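Probable tagatose 6-phosphate kinase (Sinorhizobium meliloti, PDB 3TXV) may act as a tagatose-6-phosphate kinase in carbohydrate metabolism, although it belongs to the GatZ/KbaZ-like family of tagatose-bisphosphate aldolase subunits. Local coordinates at residues D94-N99 and A115-Y120; L104-A109 and A137-A142; T147-A152 and V204-A209; R154-A159 and A214-A219. All coordinates share one frame; numbering follows the deposited sequence.

Contact 1: D94-N99 and A115-Y120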
loop_
_atom_site.group_PDB
_atom_site.type_symbol
_atom_site.label_atom_id
_atom_site.label_comp_id
_atom_site.label_asym_id
_atom_site.label_seq_id
_atom_site.Cartn_x
_atom_site.Cartn_y
_atom_site.Cartn_z
ATOM N N ASP A 94 4.996 -1.733 7.342
ATOM C CA ASP A 94 5.050 -0.319 6.991
ATOM C C ASP A 94 4.671 0.563 8.159
ATOM O O ASP A 94 3.705 0.294 8.878
ATOM C CB ASP A 94 4.130 -0.033 5.800
ATOM C CG ASP A 94 4.121 1.443 5.405
ATOM O OD1 ASP A 94 5.174 2.090 5.576
ATOM O OD2 ASP A 94 3.083 1.957 4.938
ATOM N N HIS A 95 5.429 1.635 8.326
ATOM C CA HIS A 95 5.249 2.539 9.462
ATOM C C HIS A 95 5.114 1.767 10.771
ATOM O O HIS A 95 4.060 1.817 11.393
ATOM C CB HIS A 95 4.024 3.476 9.268
ATOM C CG HIS A 95 4.194 4.457 8.152
ATOM N ND1 HIS A 95 4.950 5.605 8.281
ATOM C CD2 HIS A 95 3.730 4.452 6.876
ATOM C CE1 HIS A 95 4.955 6.258 7.127
ATOM N NE2 HIS A 95 4.222 5.580 6.258
ATOM N N LEU A 96 6.158 1.058 11.191
ATOM C CA LEU A 96 6.114 0.362 12.485
ATOM C C LEU A 96 6.657 1.253 13.571
ATOM O O LEU A 96 7.628 1.962 13.373
ATOM C CB LEU A 96 6.902 -0.943 12.432
ATOM C CG LEU A 96 6.358 -2.141 11.643
ATOM C CD1 LEU A 96 5.296 -1.801 10.637
ATOM C CD2 LEU A 96 7.510 -2.849 10.978
ATOM N N GLY A 97 6.021 1.213 14.728
ATOM C CA GLY A 97 6.349 2.137 15.809
ATOM C C GLY A 97 5.153 2.445 16.677
ATOM O O GLY A 97 4.194 1.683 16.691
ATOM N N PRO A 98 5.193 3.577 17.408
ATOM C CA PRO A 98 4.154 3.978 18.378
ATOM C C PRO A 98 2.828 4.448 17.782
ATOM O O PRO A 98 1.852 4.620 18.523
ATOM C CB PRO A 98 4.787 5.151 19.127
ATOM C CG PRO A 98 6.192 5.260 18.683
ATOM C CD PRO A 98 6.336 4.509 17.391
ATOM N N ASN A 99 2.768 4.664 16.472
ATOM C CA ASN A 99 1.566 5.251 15.856
ATOM C C ASN A 99 0.199 4.725 16.316
ATOM O O ASN A 99 -0.683 5.515 16.604
ATOM C CB ASN A 99 1.656 5.196 14.338
ATOM C CG ASN A 99 0.558 5.973 13.670
ATOM O OD1 ASN A 99 0.665 7.187 13.496
ATOM N ND2 ASN A 99 -0.512 5.282 13.287
ATOM N N ALA A 115 6.300 -5.006 21.573
ATOM C CA ALA A 115 5.603 -6.297 21.417
ATOM C C ALA A 115 5.260 -6.555 19.954
ATOM O O ALA A 115 5.256 -7.706 19.485
ATOM C CB ALA A 115 4.345 -6.369 22.282
HETATM N N MSE A 116 5.017 -5.456 19.238
HETATM C CA MSE A 116 4.549 -5.543 17.876
HETATM C C MSE A 116 5.692 -5.896 16.942
HETATM O O MSE A 116 5.541 -6.746 16.068
HETATM C CB MSE A 116 3.905 -4.236 17.460
HETATM C CG MSE A 116 4.903 -3.293 16.848
HETATM SE SE MSE A 116 4.877 -3.292 14.886
HETATM C CE MSE A 116 3.110 -2.329 14.871
ATOM N N ILE A 117 6.820 -5.216 17.117
ATOM C CA ILE A 117 7.997 -5.473 16.319
ATOM C C ILE A 117 8.369 -6.962 16.404
ATOM O O ILE A 117 8.650 -7.572 15.369
ATOM C CB ILE A 117 9.154 -4.520 16.706
ATOM C CG1 ILE A 117 9.397 -3.482 15.613
ATOM C CG2 ILE A 117 10.453 -5.261 16.949
ATOM C CD1 ILE A 117 9.810 -4.050 14.283
ATOM N N THR A 118 8.316 -7.550 17.615
ATOM C CA THR A 118 8.607 -8.999 17.792
ATOM C C THR A 118 7.650 -9.889 17.021
ATOM O O THR A 118 8.089 -10.847 16.382
ATOM C CB THR A 118 8.641 -9.520 19.293
ATOM O OG1 THR A 118 8.991 -8.462 20.174
ATOM N N ALA A 119 6.355 -9.588 17.123
ATOM C CA ALA A 119 5.321 -10.363 16.439
ATOM C C ALA A 119 5.621 -10.393 14.941
ATOM O O ALA A 119 5.640 -11.460 14.343
ATOM C CB ALA A 119 3.933 -9.829 16.726
ATOM N N TYR A 120 5.925 -9.240 14.362
ATOM C CA TYR A 120 6.366 -9.190 12.969
ATOM C C TYR A 120 7.564 -10.086 12.729
ATOM O O TYR A 120 7.525 -11.001 11.896
ATOM C CB TYR A 120 6.715 -7.761 12.528
ATOM C CG TYR A 120 5.520 -6.949 12.082
ATOM C CD1 TYR A 120 4.724 -6.269 13.014
ATOM C CD2 TYR A 120 5.176 -6.853 10.735
ATOM C CE1 TYR A 120 3.609 -5.517 12.612
ATOM C CE2 TYR A 120 4.076 -6.094 10.325
ATOM C CZ TYR A 120 3.298 -5.432 11.273
ATOM O OH TYR A 120 2.232 -4.669 10.888
#
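Leu96 meets Met116, Ile117 and Tyr120 in a buried, wholly apolar contact between the end of strand 89-96 and the helix that follows it, 106-121. All four residues are buried, and the nearest backbone approach, Leu96 CA to Ile117 CA at 7.2 Å, leaves the space between strand and helix to side chains. Leu96 is the hub. Its CB already faces the helix, and CG, anti to the carbonyl carbon (chi1 -72°), continues to Met116, lying 3.7 Å from SE of this selenomethionine, whose chain bends at chi2 and chi3 and crosses the leucine at about a right angle. The two methyls divide the helix surface. CD2 comes within 4.2 Å of Ile117 CD1, while CD1 stands over one face of the Tyr120 ring, 4.2 Å from CZ. That ring is held from outside the contact as well: its OH hydrogen-bonds to the carbonyl of Val57, and Phe125 meets it edge-to-face. Met116 O, within the same helix, lies in plane at the ring edge. Backbone bonds tie Leu96 itself to His129 and Asp131, and the adjacent His95 belongs to a possible, unconfirmed metal site with Glu178 and His265. Packing of a strand against the helix following it is the signature of a beta-alpha-beta unit, here strand 89-96, helix 106-121 and strand 127-130, in a TIM-type barrel.

Contact 2: L104-A109 and A137-A142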
loop_
_atom_site.group_PDB
_atom_site.type_symbol
_atom_site.label_atom_id
_atom_site.label_comp_id
_atom_site.label_asym_id
_atom_site.label_seq_id
_atom_site.Cartn_x
_atom_site.Cartn_y
_atom_site.Cartn_z
ATOM N N LEU A 104 -1.523 7.332 23.760
ATOM C CA LEU A 104 -0.962 6.944 25.081
ATOM C C LEU A 104 0.357 7.632 25.440
ATOM O O LEU A 104 0.993 8.255 24.576
ATOM C CB LEU A 104 -0.844 5.426 25.212
ATOM C CG LEU A 104 -2.186 4.710 25.114
ATOM C CD1 LEU A 104 -2.023 3.168 25.002
ATOM C CD2 LEU A 104 -3.110 5.133 26.278
ATOM N N PRO A 105 0.743 7.580 26.732
ATOM C CA PRO A 105 2.057 8.129 27.111
ATOM C C PRO A 105 3.196 7.266 26.548
ATOM O O PRO A 105 3.055 6.038 26.447
ATOM C CB PRO A 105 2.036 8.094 28.649
ATOM C CG PRO A 105 0.585 8.046 29.016
ATOM C CD PRO A 105 -0.069 7.250 27.925
ATOM N N ALA A 106 4.295 7.933 26.203
ATOM C CA ALA A 106 5.405 7.390 25.439
ATOM C C ALA A 106 5.970 6.066 25.937
ATOM O O ALA A 106 6.219 5.173 25.137
ATOM C CB ALA A 106 6.514 8.419 25.361
ATOM N N ASP A 107 6.207 5.913 27.230
ATOM C CA ASP A 107 6.809 4.670 27.641
ATOM C C ASP A 107 5.891 3.479 27.351
ATOM O O ASP A 107 6.373 2.378 27.059
ATOM C CB ASP A 107 7.313 4.681 29.087
ATOM C CG ASP A 107 8.123 3.414 29.437
ATOM O OD1 ASP A 107 7.566 2.574 30.175
ATOM O OD2 ASP A 107 9.276 3.232 28.957
ATOM N N GLU A 108 4.585 3.704 27.401
ATOM C CA GLU A 108 3.595 2.659 27.161
ATOM C C GLU A 108 3.420 2.489 25.657
ATOM O O GLU A 108 3.342 1.364 25.147
ATOM C CB GLU A 108 2.263 3.031 27.826
ATOM C CG GLU A 108 1.148 2.005 27.647
ATOM C CD GLU A 108 -0.223 2.497 28.150
ATOM O OE1 GLU A 108 -0.301 3.656 28.654
ATOM O OE2 GLU A 108 -1.211 1.716 28.032
ATOM N N ALA A 109 3.373 3.614 24.941
ATOM C CA ALA A 109 3.268 3.606 23.488
ATOM C C ALA A 109 4.423 2.808 22.881
ATOM O O ALA A 109 4.201 1.912 22.070
ATOM C CB ALA A 109 3.231 5.035 22.946
ATOM N N ALA A 137 1.351 11.464 23.161
ATOM C CA ALA A 137 0.917 12.578 23.960
ATOM C C ALA A 137 1.353 12.618 25.375
ATOM O O ALA A 137 1.256 11.653 26.062
ATOM C CB ALA A 137 -0.556 12.679 23.902
ATOM N N GLY A 138 1.711 13.812 25.811
ATOM C CA GLY A 138 1.820 14.866 24.843
ATOM C C GLY A 138 3.223 15.368 24.680
ATOM O O GLY A 138 3.824 15.881 25.578
ATOM N N GLU A 139 3.683 15.283 23.451
ATOM C CA GLU A 139 4.986 15.680 23.043
ATOM C C GLU A 139 4.725 16.273 21.727
ATOM O O GLU A 139 3.777 15.911 21.072
ATOM C CB GLU A 139 5.863 14.484 22.818
ATOM C CG GLU A 139 5.775 13.435 23.854
ATOM C CD GLU A 139 6.745 12.328 23.608
ATOM O OE1 GLU A 139 7.742 12.221 24.322
ATOM O OE2 GLU A 139 6.505 11.559 22.689
ATOM N N PRO A 140 5.598 17.134 21.291
ATOM C CA PRO A 140 5.362 17.851 20.062
ATOM C C PRO A 140 5.137 16.859 18.998
ATOM O O PRO A 140 5.778 15.870 18.981
ATOM C CB PRO A 140 6.688 18.532 19.815
ATOM C CG PRO A 140 7.315 18.603 21.107
ATOM C CD PRO A 140 6.947 17.358 21.794
ATOM N N THR A 141 4.191 17.150 18.132
ATOM C CA THR A 141 3.720 16.271 17.057
ATOM C C THR A 141 4.827 15.544 16.290
ATOM O O THR A 141 4.749 14.330 16.075
ATOM C CB THR A 141 2.768 17.025 16.115
ATOM O OG1 THR A 141 1.490 17.082 16.749
ATOM C CG2 THR A 141 2.600 16.323 14.749
ATOM N N ALA A 142 5.861 16.278 15.956
ATOM C CA ALA A 142 7.000 15.720 15.330
ATOM C C ALA A 142 8.060 15.816 16.363
ATOM O O ALA A 142 8.364 16.871 16.842
ATOM C CB ALA A 142 7.368 16.523 14.195
#
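The carboxylate of Glu139 meets the methyl of Ala106 well out of its plane and displaced toward the oxygens, CB standing 4.1 Å from OE1 and equally 4.1 Å from OE2. The oxygens themselves are engaged elsewhere: OE1 forms a salt bridge with Arg151 and OE2 accepts the backbone N-H of Cys136, so that both ends of the group are tied and its rotation is restricted. CG lies beside the backbone N (chi1 -44°) and the chain runs extended beyond it, which carries the acid toward the first turn of helix 106-121. A second flat group is the cis peptide between Ala137 and Gly138. Pro105 CA approaches it at the carbonyl-oxygen end, 3.8 Å from Ala137 O and roughly 20° out of the peptide plane. On the other side of the residue Ala137 N is 3.5 Å from Leu104 O, a van der Waals approach. The backbones come nearest here, Pro105 CA to Ala137 CA at 5.6 Å. Pro105 occupies the N-cap position, and Pro105 O accepts from both Glu108 N and Ala109 N, each at 2.9 Å. None of the five touching residues is buried, and Pro105 and Ala137 are exposed: a surface contact. It lays the loop between strand 127-130 and helix 145-161 against the start of helix 106-121, with Cys136 touching Ala106 and Ala109, and a backbone bond tying Ala137 to Lys102 alongside.

Contact 3: T147-A152 and V204-A209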
loop_
_atom_site.group_PDB
_atom_site.type_symbol
_atom_site.label_atom_id
_atom_site.label_comp_id
_atom_site.label_asym_id
_atom_site.label_seq_id
_atom_site.Cartn_x
_atom_site.Cartn_y
_atom_site.Cartn_z
ATOM N N THR A 147 15.397 11.861 19.561
ATOM C CA THR A 147 14.391 11.014 20.154
ATOM C C THR A 147 13.795 10.040 19.160
ATOM O O THR A 147 13.735 8.873 19.391
ATOM C CB THR A 147 13.310 11.896 20.689
ATOM O OG1 THR A 147 13.864 12.729 21.696
ATOM C CG2 THR A 147 12.252 11.104 21.277
ATOM N N THR A 148 13.416 10.554 18.015
ATOM C CA THR A 148 13.016 9.787 16.875
ATOM C C THR A 148 14.000 8.634 16.699
ATOM O O THR A 148 13.585 7.492 16.578
ATOM C CB THR A 148 12.990 10.675 15.604
ATOM O OG1 THR A 148 12.065 10.138 14.646
ATOM N N ALA A 149 15.301 8.915 16.714
ATOM C CA ALA A 149 16.266 7.900 16.325
ATOM C C ALA A 149 16.538 6.899 17.453
ATOM O O ALA A 149 16.637 5.692 17.224
ATOM C CB ALA A 149 17.536 8.534 15.803
ATOM N N ALA A 150 16.655 7.393 18.675
ATOM C CA ALA A 150 16.835 6.513 19.806
ATOM C C ALA A 150 15.685 5.484 19.941
ATOM O O ALA A 150 15.895 4.360 20.409
ATOM C CB ALA A 150 16.987 7.316 21.078
ATOM N N ARG A 151 14.479 5.875 19.530
ATOM C CA ARG A 151 13.345 4.977 19.547
ATOM C C ARG A 151 13.403 4.027 18.357
ATOM O O ARG A 151 13.012 2.859 18.462
ATOM C CB ARG A 151 12.039 5.761 19.517
ATOM C CG ARG A 151 11.891 6.770 20.610
ATOM C CD ARG A 151 10.464 7.225 20.766
ATOM N NE ARG A 151 10.414 8.145 21.895
ATOM C CZ ARG A 151 9.330 8.754 22.367
ATOM N NH1 ARG A 151 8.151 8.549 21.807
ATOM N NH2 ARG A 151 9.439 9.566 23.425
ATOM N N ALA A 152 13.898 4.509 17.227
ATOM C CA ALA A 152 14.005 3.654 16.049
ATOM C C ALA A 152 14.950 2.531 16.395
ATOM O O ALA A 152 14.661 1.369 16.143
ATOM C CB ALA A 152 14.517 4.446 14.835
ATOM N N VAL A 204 20.144 9.874 8.447
ATOM C CA VAL A 204 20.987 8.699 8.520
ATOM C C VAL A 204 22.195 8.919 9.440
ATOM O O VAL A 204 22.628 7.986 10.104
ATOM C CB VAL A 204 21.274 8.062 7.115
ATOM C CG1 VAL A 204 21.153 9.089 6.002
ATOM C CG2 VAL A 204 22.586 7.296 7.073
ATOM N N ARG A 205 22.716 10.141 9.540
ATOM C CA ARG A 205 23.753 10.350 10.543
ATOM C C ARG A 205 23.153 10.002 11.906
ATOM O O ARG A 205 23.613 9.077 12.567
ATOM C CB ARG A 205 24.346 11.771 10.537
ATOM C CG ARG A 205 25.389 11.986 11.682
ATOM C CD ARG A 205 25.945 13.420 11.746
ATOM N NE ARG A 205 24.986 14.424 12.251
ATOM C CZ ARG A 205 24.786 14.736 13.540
ATOM N NH1 ARG A 205 25.465 14.134 14.510
ATOM N NH2 ARG A 205 23.887 15.657 13.871
ATOM N N VAL A 206 22.100 10.711 12.294
ATOM C CA VAL A 206 21.577 10.587 13.636
ATOM C C VAL A 206 21.087 9.175 13.962
ATOM O O VAL A 206 21.205 8.732 15.106
ATOM C CB VAL A 206 20.529 11.685 13.982
ATOM C CG1 VAL A 206 19.149 11.319 13.461
ATOM C CG2 VAL A 206 20.453 11.891 15.479
ATOM N N HIS A 207 20.558 8.453 12.982
ATOM C CA HIS A 207 20.095 7.088 13.281
ATOM C C HIS A 207 21.292 6.181 13.537
ATOM O O HIS A 207 21.284 5.342 14.447
ATOM C CB HIS A 207 19.232 6.517 12.155
ATOM C CG HIS A 207 17.772 6.801 12.291
ATOM N ND1 HIS A 207 17.225 8.041 12.044
ATOM C CD2 HIS A 207 16.738 5.993 12.616
ATOM C CE1 HIS A 207 15.917 7.983 12.216
ATOM N NE2 HIS A 207 15.594 6.751 12.561
ATOM N N ARG A 208 22.315 6.366 12.708
ATOM C CA ARG A 208 23.574 5.648 12.809
ATOM C C ARG A 208 24.119 5.727 14.237
ATOM O O ARG A 208 24.300 4.691 14.893
ATOM C CB ARG A 208 24.563 6.210 11.785
ATOM C CG ARG A 208 26.005 5.969 12.066
ATOM C CD ARG A 208 26.805 5.926 10.792
ATOM N NE ARG A 208 28.171 5.540 11.127
ATOM C CZ ARG A 208 28.708 4.339 10.888
ATOM N NH1 ARG A 208 28.003 3.396 10.260
ATOM N NH2 ARG A 208 29.965 4.090 11.264
ATOM N N ALA A 209 24.335 6.962 14.699
ATOM C CA ALA A 209 24.860 7.249 16.036
ATOM C C ALA A 209 24.034 6.538 17.091
ATOM O O ALA A 209 24.575 5.793 17.924
ATOM C CB ALA A 209 24.897 8.764 16.305
#
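Ala149 and His207 each lose 62 Å² to this contact, and Ala152 adds 24 Å²; together they carry most of the surface where helix 145-161 meets helix 197-214. The methyl of Ala149 sits almost squarely over the centre of the His207 imidazole, CB 3.8 Å from the ring centroid and 11° off the normal, a CH-pi contact over the face. Ala152, one turn on, brings its CB obliquely to the NE2-CD2 end of the ring, on the same side of its plane as Ala149, 3.4 Å from His207 NE2. The ring's orientation is set from its own helix, because ND1 hydrogen-bonds to the carbonyl of Thr203 in the preceding turn. In Val206, CG1 lodged between backbone N and carbonyl carbon (chi1 83°) reaches 4.0 Å from Ala149 CB. An alanine in place of His207 would probably leave the methyls of Ala149 and Ala152 facing a gap and Thr203 O without this donor. The alanines on helix 145-161 leave room for the His207 ring, the segment axes passing 8.5 Å apart at a crossing angle of -47°. Successive outer helices inclined and packed side by side are characteristic of the helical layer around a TIM barrel.

Contact 4: R154-A159 and A214-A219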
loop_
_atom_site.group_PDB
_atom_site.type_symbol
_atom_site.label_atom_id
_atom_site.label_comp_id
_atom_site.label_asym_id
_atom_site.label_seq_id
_atom_site.Cartn_x
_atom_site.Cartn_y
_atom_site.Cartn_z
ATOM N N ARG A 154 15.760 1.365 19.440
ATOM C CA ARG A 154 15.273 0.391 20.358
ATOM C C ARG A 154 14.557 -0.685 19.575
ATOM O O ARG A 154 14.768 -1.868 19.828
ATOM C CB ARG A 154 14.395 0.932 21.497
ATOM C CG ARG A 154 14.192 -0.194 22.515
ATOM C CD ARG A 154 13.429 0.143 23.737
ATOM N NE ARG A 154 14.307 0.435 24.883
ATOM C CZ ARG A 154 13.880 0.610 26.136
ATOM N NH1 ARG A 154 12.581 0.494 26.442
ATOM N NH2 ARG A 154 14.753 0.888 27.085
ATOM N N LEU A 155 13.717 -0.293 18.622
ATOM C CA LEU A 155 12.916 -1.291 17.907
ATOM C C LEU A 155 13.794 -2.202 17.036
ATOM O O LEU A 155 13.538 -3.402 16.919
ATOM C CB LEU A 155 11.821 -0.633 17.105
ATOM C CG LEU A 155 10.681 -0.121 17.963
ATOM C CD1 LEU A 155 9.729 0.752 17.165
ATOM C CD2 LEU A 155 9.930 -1.274 18.614
ATOM N N ALA A 156 14.843 -1.627 16.460
ATOM C CA ALA A 156 15.833 -2.395 15.760
ATOM C C ALA A 156 16.389 -3.530 16.648
ATOM O O ALA A 156 16.489 -4.687 16.222
ATOM C CB ALA A 156 16.919 -1.487 15.323
ATOM N N ALA A 157 16.719 -3.196 17.890
ATOM C CA ALA A 157 17.405 -4.104 18.792
ATOM C C ALA A 157 16.470 -5.085 19.432
ATOM O O ALA A 157 16.918 -6.043 20.044
ATOM C CB ALA A 157 18.115 -3.335 19.859
ATOM N N VAL A 158 15.170 -4.851 19.326
ATOM C CA VAL A 158 14.206 -5.799 19.856
ATOM C C VAL A 158 13.949 -6.730 18.711
ATOM O O VAL A 158 13.691 -7.922 18.908
ATOM C CB VAL A 158 12.929 -5.115 20.332
ATOM C CG1 VAL A 158 11.873 -6.134 20.720
ATOM C CG2 VAL A 158 13.240 -4.207 21.527
ATOM N N ALA A 159 14.074 -6.179 17.503
ATOM C CA ALA A 159 13.847 -6.933 16.275
ATOM C C ALA A 159 14.859 -8.041 16.219
ATOM O O ALA A 159 14.483 -9.211 16.183
ATOM C CB ALA A 159 13.960 -6.049 15.057
ATOM N N ALA A 214 22.945 2.349 21.020
ATOM C CA ALA A 214 22.075 1.211 21.184
ATOM C C ALA A 214 22.787 -0.126 21.300
ATOM O O ALA A 214 22.323 -0.980 22.016
ATOM C CB ALA A 214 21.046 1.184 20.131
ATOM N N GLY A 215 23.886 -0.332 20.580
ATOM C CA GLY A 215 24.446 -1.616 20.187
ATOM C C GLY A 215 23.634 -2.523 19.307
ATOM O O GLY A 215 23.539 -3.710 19.453
ATOM N N ALA A 216 22.985 -1.833 18.401
ATOM C CA ALA A 216 22.217 -2.311 17.279
ATOM C C ALA A 216 22.966 -2.247 15.960
ATOM O O ALA A 216 22.383 -2.402 14.925
ATOM C CB ALA A 216 20.904 -1.642 17.182
ATOM N N ALA A 217 24.255 -2.023 15.977
ATOM C CA ALA A 217 25.029 -1.580 14.840
ATOM C C ALA A 217 24.908 -2.598 13.759
ATOM O O ALA A 217 24.999 -2.256 12.606
ATOM C CB ALA A 217 26.434 -1.426 15.205
ATOM N N GLY A 218 24.866 -3.859 14.129
ATOM C CA GLY A 218 24.634 -4.915 13.183
ATOM C C GLY A 218 23.335 -4.773 12.429
ATOM O O GLY A 218 23.348 -5.027 11.265
ATOM N N ALA A 219 22.233 -4.361 13.034
ATOM C CA ALA A 219 21.031 -4.115 12.264
ATOM C C ALA A 219 21.216 -2.916 11.341
ATOM O O ALA A 219 20.768 -2.951 10.194
ATOM C CB ALA A 219 19.828 -3.933 13.172
#
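Four alanine methyls make the packed part of this contact, where helix 145-161 meets the bend leading from helix 197-214 into the short, weakly bonded helix 217-220. Ala216 is central: its CB lies 4.2 Å from Ala157 CB and 4.4 Å from Ala156 CB, while Ala156 CB also stands 4.4 Å from Ala219 CB. The backbones are correspondingly near, with Ala157 CA 5.4 Å from Ala216 CA. Ala156, Ala216 and Ala219 are buried, and the surroundings account for it: Phe211 touches both Ala156 and Ala216, Tyr173 of strand 172-176 touches Ala219, and Leu130 of strand 127-130 lies against Ala156. Ala157 is partly exposed but still packs closely on Ala216.

Toward solvent the contact slackens at Ala214 and Gly215. Ala214 CB comes no nearer than 5.3 Å, to Arg154 N. Gly215 follows in a Schellman motif, its positive phi (62°) ending helix 197-214 and turning the chain back inward at Ala216. Arg154 points away and forms a salt bridge with Glu114 of helix 106-121. Across the 149 Å² interface there is no hydrogen bond or charge pair; contact between methyls alone implies that the fit depends on shape and the exclusion of water, and on how near the backbones can come.

Contacts 1, 3 and 4 are buried, whereas contact 2 lies at the surface and is the one in which a carboxylate takes part. Contact 1 joins a barrel strand to its own helix through large apolar side chains; contact 3 joins two outer helices, alanines against an imidazole, and contact 4 sets one of them against the turn that follows the other, alanines against further alanines. Contacts 1 and 2 share helix 106-121, and contacts 3 and 4 share helix 145-161. These two helices also meet each other: Ile117 CG2 of contact 1 packs 3.6 Å from Leu155 O of contact 4. Contact 2 is tied to contact 3 by charge instead, through Arg151.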